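Local coordinates for ribosome hibernation protein YHBH (Vibrio cholerae serotype O1, PDB 4HEI) that probably inhibits translation in stationary phase by binding the small ribosomal subunit and associates with 100S ribosome dimers, at residues Q17-S22 / A73-V78. Numbering follows the deposited sequence.
Sequences QDYVHS and AIDSLV
Val-20 and Tyr-19 of 17-22 meet Ile-74 of 73-78, and this apolar patch is the tightly packed part of the contact. Val-20 CG2 lies 3.9 Å from Ile-74 CD1. Here the two side chains lie roughly perpendicular. Ile-74 divides its branches between two partners. CG1 lies beside the backbone N (chi1 -66°) and carries CD1 to Val-20, while the CG2 methyl meets the CD2–CE2 side of the tyrosine ring obliquely. Tyr-19 and Ile-74 point opposite ways as they pass, with Tyr-19 CE2 3.9 Å from Ile-74 CG2. Val-20 and Ile-74 are both buried.

The outer side is looser and polar. With CG anti to the backbone N (chi1 -173°), the Tyr-19 ring reaches across to helix 70-91. Its hydroxyl meets the carboxylate of Asp-75, whose CG lies in the ring plane at the ring edge. The ring and carboxylate planes are nearly perpendicular. Tyr-19 OH is modelled 2.8 Å from Asp-75 OD2 and implausibly close to OD1, so the exact pairing there is doubtful. The clear polar partner of Asp-75 is Lys-23, one turn beyond Tyr-19, which forms a salt bridge with OD1. Tyr-19 and Asp-75 are both partly exposed. Tyr-71 packs edge-to-face with the Tyr-19 ring.

The axes of 17-22 and 73-78 run nearly parallel, 20° apart, and approach to 10.9 Å. Only side chains bridge that gap. The contact joins the two helices of the beta-alpha-beta-beta-beta-alpha fold, which lie side by side on one face of the four-stranded sheet. Beneath them, Val-20 rests on Ile-5 of strand 2-8. Ile-74 rests on Ala-50 of strand 47-56, and beside the contact Leu-77 of the same helix packs on strands 47-56 and 59-67.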
loop_
_atom_site.group_PDB
_atom_site.type_symbol
_atom_site.label_atom_id
_atom_site.label_comp_id
_atom_site.label_asym_id
_atom_site.label_seq_id
_atom_site.Cartn_x
_atom_site.Cartn_y
_atom_site.Cartn_z
ATOM N N GLN A 17 6.094 -6.150 -7.358
ATOM C CA GLN A 17 4.833 -6.796 -7.045
ATOM C C GLN A 17 5.001 -7.818 -5.932
ATOM O O GLN A 17 4.189 -7.866 -5.008
ATOM C CB GLN A 17 4.239 -7.433 -8.303
ATOM C CG GLN A 17 3.767 -6.383 -9.300
ATOM C CD GLN A 17 2.986 -6.962 -10.460
ATOM O OE1 GLN A 17 3.560 -7.463 -11.424
ATOM N NE2 GLN A 17 1.665 -6.903 -10.367
ATOM N N ASP A 18 6.060 -8.622 -6.007
ATOM C CA ASP A 18 6.311 -9.619 -4.968
ATOM C C ASP A 18 6.494 -8.927 -3.621
ATOM O O ASP A 18 5.948 -9.363 -2.602
ATOM C CB ASP A 18 7.563 -10.444 -5.287
ATOM C CG ASP A 18 7.372 -11.370 -6.476
ATOM O OD1 ASP A 18 6.214 -11.706 -6.792
ATOM O OD2 ASP A 18 8.383 -11.776 -7.087
ATOM N N TYR A 19 7.264 -7.845 -3.622
ATOM C CA TYR A 19 7.519 -7.094 -2.401
ATOM C C TYR A 19 6.220 -6.541 -1.829
ATOM O O TYR A 19 5.963 -6.650 -0.630
ATOM C CB TYR A 19 8.492 -5.943 -2.679
ATOM C CG TYR A 19 8.942 -5.221 -1.436
ATOM C CD1 TYR A 19 9.772 -5.848 -0.510
ATOM C CD2 TYR A 19 8.528 -3.917 -1.174
ATOM C CE1 TYR A 19 10.178 -5.195 0.644
ATOM C CE2 TYR A 19 8.925 -3.258 -0.023
ATOM C CZ TYR A 19 9.751 -3.903 0.881
ATOM O OH TYR A 19 10.147 -3.258 2.022
ATOM N N VAL A 20 5.405 -5.935 -2.686
ATOM C CA VAL A 20 4.133 -5.380 -2.239
ATOM C C VAL A 20 3.293 -6.481 -1.607
ATOM O O VAL A 20 2.746 -6.307 -0.518
ATOM C CB VAL A 20 3.348 -4.756 -3.401
ATOM C CG1 VAL A 20 1.943 -4.370 -2.933
ATOM C CG2 VAL A 20 4.088 -3.513 -3.921
ATOM N N HIS A 21 3.198 -7.615 -2.289
ATOM C CA HIS A 21 2.427 -8.732 -1.759
ATOM C C HIS A 21 2.969 -9.170 -0.404
ATOM O O HIS A 21 2.205 -9.452 0.524
ATOM C CB HIS A 21 2.439 -9.894 -2.754
ATOM C CG HIS A 21 1.310 -9.844 -3.732
ATOM N ND1 HIS A 21 0.005 -10.097 -3.369
ATOM C CD2 HIS A 21 1.280 -9.529 -5.049
ATOM C CE1 HIS A 21 -0.782 -9.939 -4.419
ATOM N NE2 HIS A 21 -0.034 -9.594 -5.452
ATOM N N SER A 22 4.289 -9.202 -0.285
ATOM C CA SER A 22 4.926 -9.588 0.965
ATOM C C SER A 22 4.465 -8.685 2.112
ATOM O O SER A 22 4.055 -9.167 3.175
ATOM C CB SER A 22 6.449 -9.508 0.813
ATOM O OG SER A 22 7.097 -9.879 2.015
ATOM N N ALA A 73 9.760 3.857 -0.810
ATOM C CA ALA A 73 8.468 4.537 -0.888
ATOM C C ALA A 73 7.378 3.591 -0.388
ATOM O O ALA A 73 6.508 3.979 0.393
ATOM C CB ALA A 73 8.181 4.958 -2.329
ATOM N N ILE A 74 7.435 2.342 -0.838
ATOM C CA ILE A 74 6.454 1.349 -0.425
ATOM C C ILE A 74 6.519 1.116 1.080
ATOM O O ILE A 74 5.490 0.995 1.736
ATOM C CB ILE A 74 6.668 0.021 -1.179
ATOM C CG1 ILE A 74 6.382 0.236 -2.669
ATOM C CG2 ILE A 74 5.756 -1.064 -0.613
ATOM C CD1 ILE A 74 6.881 -0.882 -3.554
ATOM N N ASP A 75 7.726 1.048 1.636
ATOM C CA ASP A 75 7.852 0.845 3.076
ATOM C C ASP A 75 7.234 1.996 3.839
ATOM O O ASP A 75 6.590 1.790 4.865
ATOM C CB ASP A 75 9.316 0.713 3.485
ATOM C CG ASP A 75 9.912 -0.591 3.051
ATOM O OD1 ASP A 75 9.337 -1.639 3.407
ATOM O OD2 ASP A 75 10.950 -0.566 2.360
ATOM N N SER A 76 7.451 3.214 3.354
ATOM C CA SER A 76 6.883 4.383 4.017
ATOM C C SER A 76 5.364 4.352 3.908
ATOM O O SER A 76 4.659 4.702 4.862
ATOM C CB SER A 76 7.419 5.672 3.390
ATOM O OG SER A 76 8.814 5.784 3.616
ATOM N N LEU A 77 4.863 3.928 2.747
ATOM C CA LEU A 77 3.422 3.849 2.533
ATOM C C LEU A 77 2.792 2.899 3.543
ATOM O O LEU A 77 1.802 3.232 4.179
ATOM C CB LEU A 77 3.110 3.353 1.115
ATOM C CG LEU A 77 1.646 2.986 0.832
ATOM C CD1 LEU A 77 0.747 4.197 1.067
ATOM C CD2 LEU A 77 1.513 2.494 -0.611
ATOM N N VAL A 78 3.366 1.707 3.676
ATOM C CA VAL A 78 2.831 0.728 4.607
ATOM C C VAL A 78 2.821 1.262 6.038
ATOM O O VAL A 78 1.859 1.048 6.774
ATOM C CB VAL A 78 3.620 -0.592 4.532
ATOM C CG1 VAL A 78 3.153 -1.554 5.619
ATOM C CG2 VAL A 78 3.413 -1.212 3.161
#